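Local coordinates for 16S rRNA methylase (Uncultured bacterium, PDB 7JLZ), which probably methylates N1 of adenine 1408 in the 16S rRNA of the 30S ribosomal subunit, a modification that confers resistance to aminoglycosides, at residues T162-P165 against I166-N170; E16-N19 against I20-Y24. One frame throughout, in Å; residues are numbered along the deposited sequence.

Overall arrangement
Contact 2 comes first along the chain, on the short helix 14-21, and contact 1 much later, on helix 156-168; both are local i to i+4 contacts at the C-terminal part of their helix. Their centres lie 34 Å apart and their nearest atoms about 21 Å, so they do not touch. Between them runs the seven-stranded mixed sheet, in the strand order 3-2-1-4-5-7-6 of Rossmann-like class I methyltransferases. Residues 16-24 pack against strand 49-55, next to the edge strand 76-80, while residues 162-170 reach strand 172-179, the other edge. Each helix end thus packs near a different edge of the same Rossmann-like sheet.

Contact 1: residues T162-P165 against I166-N170; sequences TVIP and IFEKN
The carbonyl oxygen of I164 receives two backbone N-H groups: a good bond from E168 N at 2.9 Å and a weak one from F167 N, bent to 130°. I166 N bonds T162 O and K169 N bonds P165 O, which carries the i to i+4 ladder past P165, where the helix kinks because the proline nitrogen has no hydrogen for the turn before. Alongside these bonds, side chains pair off. I164 and E168 run side by side, with the methyl CG2 of I164 3.5 Å from the carboxylate carbon CD of E168. T162 and I166 do the same through CG2 of T162 and CD1 of I166, 3.8 Å apart. The CG of F167 lies anti to its own carbonyl carbon (chi1 -70°), which brings ring atom CD2 to 3.3 Å from V163 O; that oxygen sits at the ring edge, near its plane. I166 CG2 lies over one face, 4.2 Å above the ring, and F209 of strand 205-211 also meets F167, the planes at about 45°. This is the C-terminal part of helix 156-168, kinked at a proline and packed against the antiparallel end of a Rossmann-like methyltransferase sheet.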
loop_
_atom_site.group_PDB
_atom_site.type_symbol
_atom_site.label_atom_id
_atom_site.label_comp_id
_atom_site.label_asym_id
_atom_site.label_seq_id
_atom_site.Cartn_x
_atom_site.Cartn_y
_atom_site.Cartn_z
ATOM N N THR A 162 -5.684 -23.006 -0.670
ATOM C CA THR A 162 -6.442 -21.833 -1.083
ATOM C C THR A 162 -5.617 -20.560 -1.003
ATOM O O THR A 162 -5.478 -19.844 -2.002
ATOM C CB THR A 162 -7.708 -21.682 -0.239
ATOM O OG1 THR A 162 -8.560 -22.812 -0.459
ATOM C CG2 THR A 162 -8.441 -20.387 -0.613
ATOM N N VAL A 163 -5.061 -20.263 0.173
ATOM C CA VAL A 163 -4.412 -18.970 0.367
ATOM C C VAL A 163 -3.182 -18.845 -0.518
ATOM O O VAL A 163 -3.072 -17.918 -1.321
ATOM C CB VAL A 163 -4.059 -18.747 1.846
ATOM C CG1 VAL A 163 -3.389 -17.387 2.010
ATOM C CG2 VAL A 163 -5.313 -18.821 2.685
ATOM N N ILE A 164 -2.237 -19.777 -0.383
ATOM C CA ILE A 164 -0.987 -19.661 -1.135
ATOM C C ILE A 164 -1.229 -19.658 -2.641
ATOM O O ILE A 164 -0.660 -18.791 -3.330
ATOM C CB ILE A 164 0.010 -20.743 -0.677
ATOM C CG1 ILE A 164 0.530 -20.430 0.730
ATOM C CG2 ILE A 164 1.177 -20.850 -1.645
ATOM C CD1 ILE A 164 1.218 -21.620 1.407
ATOM N N PRO A 165 -2.060 -20.544 -3.220
ATOM C CA PRO A 165 -2.236 -20.510 -4.688
ATOM C C PRO A 165 -2.834 -19.216 -5.213
ATOM O O PRO A 165 -2.445 -18.761 -6.298
ATOM C CB PRO A 165 -3.168 -21.705 -4.959
ATOM C CG PRO A 165 -2.997 -22.612 -3.787
ATOM C CD PRO A 165 -2.761 -21.698 -2.619
ATOM N N ILE A 166 -3.779 -18.613 -4.481
ATOM C CA ILE A 166 -4.382 -17.358 -4.932
ATOM C C ILE A 166 -3.312 -16.309 -5.198
ATOM O O ILE A 166 -3.383 -15.553 -6.175
ATOM C CB ILE A 166 -5.412 -16.862 -3.901
ATOM C CG1 ILE A 166 -6.719 -17.645 -4.044
ATOM C CG2 ILE A 166 -5.653 -15.369 -4.048
ATOM C CD1 ILE A 166 -7.703 -17.414 -2.926
ATOM N N PHE A 167 -2.299 -16.248 -4.340
ATOM C CA PHE A 167 -1.296 -15.203 -4.467
ATOM C C PHE A 167 -0.130 -15.609 -5.352
ATOM O O PHE A 167 0.495 -14.742 -5.973
ATOM C CB PHE A 167 -0.801 -14.797 -3.083
ATOM C CG PHE A 167 -1.826 -14.055 -2.290
ATOM C CD1 PHE A 167 -2.116 -12.737 -2.593
ATOM C CD2 PHE A 167 -2.519 -14.674 -1.265
ATOM C CE1 PHE A 167 -3.069 -12.032 -1.869
ATOM C CE2 PHE A 167 -3.475 -13.978 -0.535
ATOM C CZ PHE A 167 -3.747 -12.658 -0.842
ATOM N N GLU A 168 0.177 -16.904 -5.431
ATOM C CA GLU A 168 1.200 -17.338 -6.377
ATOM C C GLU A 168 0.765 -17.070 -7.811
ATOM O O GLU A 168 1.609 -16.807 -8.680
ATOM C CB GLU A 168 1.519 -18.818 -6.160
ATOM C CG GLU A 168 2.343 -19.059 -4.905
ATOM C CD GLU A 168 2.807 -20.488 -4.757
ATOM O OE1 GLU A 168 2.084 -21.404 -5.204
ATOM O OE2 GLU A 168 3.903 -20.690 -4.193
ATOM N N LYS A 169 -0.546 -17.105 -8.069
ATOM C CA LYS A 169 -1.072 -16.733 -9.376
ATOM C C LYS A 169 -0.826 -15.267 -9.700
ATOM O O LYS A 169 -1.004 -14.867 -10.857
ATOM C CB LYS A 169 -2.568 -17.067 -9.448
ATOM C CG LYS A 169 -2.850 -18.558 -9.636
ATOM C CD LYS A 169 -4.339 -18.869 -9.605
ATOM C CE LYS A 169 -4.634 -20.273 -10.128
ATOM N NZ LYS A 169 -4.048 -21.357 -9.283
ATOM N N ASN A 170 -0.402 -14.465 -8.723
ATOM C CA ASN A 170 -0.009 -13.078 -8.936
ATOM C C ASN A 170 1.487 -12.880 -8.670
ATOM O O ASN A 170 1.930 -11.769 -8.377
ATOM C CB ASN A 170 -0.852 -12.141 -8.068
ATOM C CG ASN A 170 -2.345 -12.300 -8.320
ATOM O OD1 ASN A 170 -2.854 -11.907 -9.368
ATOM N ND2 ASN A 170 -3.053 -12.879 -7.355
#

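Contact 2: residues E16-N19 against I20-Y24; sequences ELVN and ILNAY
L17 and L21 make the tight apolar part of this helix end, crossing obliquely with CD1 of L17 3.9 Å from CG of L21. L17 has CG anti to its backbone N (chi1 176°), and this brings the end of a side chain that starts out away from residues 20-24 back toward L21. In the backbone beside them, L21 N gives a nearly straight bond of 2.8 Å to L17 O. That oxygen takes a second, weak bond from I20 N, whose better partner is E16 O at 3.2 Å and 142°. CG1 of I20 lies 3.5 Å from the same E16 oxygen.

The other side faces solvent and is joined partly through water. The side chains of V18 and N22 run alongside one another in the same direction, with CG1 of V18 in van der Waals contact with the amide nitrogen ND2 of N22 at 3.5 Å. A water joins neighbouring turns: it donates to N19 OD1 at 3.2 Å and accepts from N22 ND2 at 2.8 Å, bridging two exposed asparagines. N22 N still bonds V18 O, and a type I turn runs from L21 to Y24. In the fold, I20, L21 and Y24 rest on L50 of strand 49-55, L17 touches M1, E89 and L90 in loops, and the chain goes on into strand 26-31, which pairs in parallel with strand 49-55.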
loop_
_atom_site.group_PDB
_atom_site.type_symbol
_atom_site.label_atom_id
_atom_site.label_comp_id
_atom_site.label_asym_id
_atom_site.label_seq_id
_atom_site.Cartn_x
_atom_site.Cartn_y
_atom_site.Cartn_z
ATOM N N GLU A 16 13.437 14.143 -12.457
ATOM C CA GLU A 16 13.401 14.728 -11.122
ATOM C C GLU A 16 13.150 13.658 -10.069
ATOM O O GLU A 16 13.771 13.670 -9.001
ATOM C CB GLU A 16 12.329 15.818 -11.054
ATOM C CG GLU A 16 12.249 16.494 -9.695
ATOM C CD GLU A 16 11.262 17.652 -9.664
ATOM O OE1 GLU A 16 10.634 17.930 -10.711
ATOM O OE2 GLU A 16 11.120 18.276 -8.590
ATOM N N LEU A 17 12.254 12.716 -10.356
ATOM C CA LEU A 17 11.978 11.655 -9.397
ATOM C C LEU A 17 13.224 10.824 -9.120
ATOM O O LEU A 17 13.474 10.421 -7.980
ATOM C CB LEU A 17 10.838 10.780 -9.910
ATOM C CG LEU A 17 10.510 9.558 -9.046
ATOM C CD1 LEU A 17 10.127 9.958 -7.623
ATOM C CD2 LEU A 17 9.410 8.731 -9.668
ATOM N N VAL A 18 14.029 10.563 -10.152
ATOM C CA VAL A 18 15.233 9.760 -9.951
ATOM C C VAL A 18 16.183 10.447 -8.974
ATOM O O VAL A 18 16.786 9.798 -8.110
ATOM C CB VAL A 18 15.901 9.471 -11.309
ATOM C CG1 VAL A 18 17.336 9.024 -11.125
ATOM C CG2 VAL A 18 15.096 8.415 -12.026
ATOM N N ASN A 19 16.310 11.772 -9.076
ATOM C CA ASN A 19 17.135 12.510 -8.125
ATOM C C ASN A 19 16.618 12.343 -6.700
ATOM O O ASN A 19 17.404 12.329 -5.743
ATOM C CB ASN A 19 17.172 13.985 -8.508
ATOM C CG ASN A 19 17.877 14.226 -9.834
ATOM O OD1 ASN A 19 18.786 13.494 -10.206
ATOM N ND2 ASN A 19 17.454 15.262 -10.551
ATOM N N ILE A 20 15.306 12.194 -6.546
ATOM C CA ILE A 20 14.714 12.014 -5.225
ATOM C C ILE A 20 14.937 10.596 -4.717
ATOM O O ILE A 20 15.411 10.393 -3.593
ATOM C CB ILE A 20 13.221 12.368 -5.276
ATOM C CG1 ILE A 20 13.045 13.861 -5.562
ATOM C CG2 ILE A 20 12.505 11.955 -3.979
ATOM C CD1 ILE A 20 11.615 14.244 -5.799
ATOM N N LEU A 21 14.606 9.593 -5.543
ATOM C CA LEU A 21 14.780 8.199 -5.138
ATOM C C LEU A 21 16.217 7.906 -4.741
ATOM O O LEU A 21 16.469 7.159 -3.788
ATOM C CB LEU A 21 14.367 7.258 -6.270
ATOM C CG LEU A 21 12.942 7.374 -6.796
ATOM C CD1 LEU A 21 12.779 6.506 -8.040
ATOM C CD2 LEU A 21 11.946 6.979 -5.720
ATOM N N ASN A 22 17.176 8.472 -5.470
ATOM C CA ASN A 22 18.571 8.128 -5.238
ATOM C C ASN A 22 19.085 8.626 -3.895
ATOM O O ASN A 22 20.130 8.153 -3.432
ATOM C CB ASN A 22 19.432 8.680 -6.371
ATOM C CG ASN A 22 19.286 7.875 -7.644
ATOM O OD1 ASN A 22 18.666 6.809 -7.645
ATOM N ND2 ASN A 22 19.873 8.368 -8.734
ATOM N N ALA A 23 18.379 9.560 -3.261
ATOM C CA ALA A 23 18.784 10.063 -1.957
ATOM C C ALA A 23 18.481 9.095 -0.823
ATOM O O ALA A 23 18.995 9.293 0.284
ATOM C CB ALA A 23 18.103 11.403 -1.684
ATOM N N TYR A 24 17.691 8.050 -1.063
ATOM C CA TYR A 24 17.271 7.135 -0.014
ATOM C C TYR A 24 17.785 5.724 -0.265
ATOM O O TYR A 24 17.966 5.301 -1.411
ATOM C CB TYR A 24 15.751 7.107 0.097
ATOM C CG TYR A 24 15.172 8.445 0.454
ATOM C CD1 TYR A 24 14.984 8.805 1.786
ATOM C CD2 TYR A 24 14.811 9.352 -0.533
ATOM C CE1 TYR A 24 14.456 10.030 2.124
ATOM C CE2 TYR A 24 14.271 10.576 -0.203
ATOM C CZ TYR A 24 14.100 10.908 1.129
ATOM O OH TYR A 24 13.569 12.128 1.465
HETATM O O HOH W 1 20.336 11.164 -8.736
#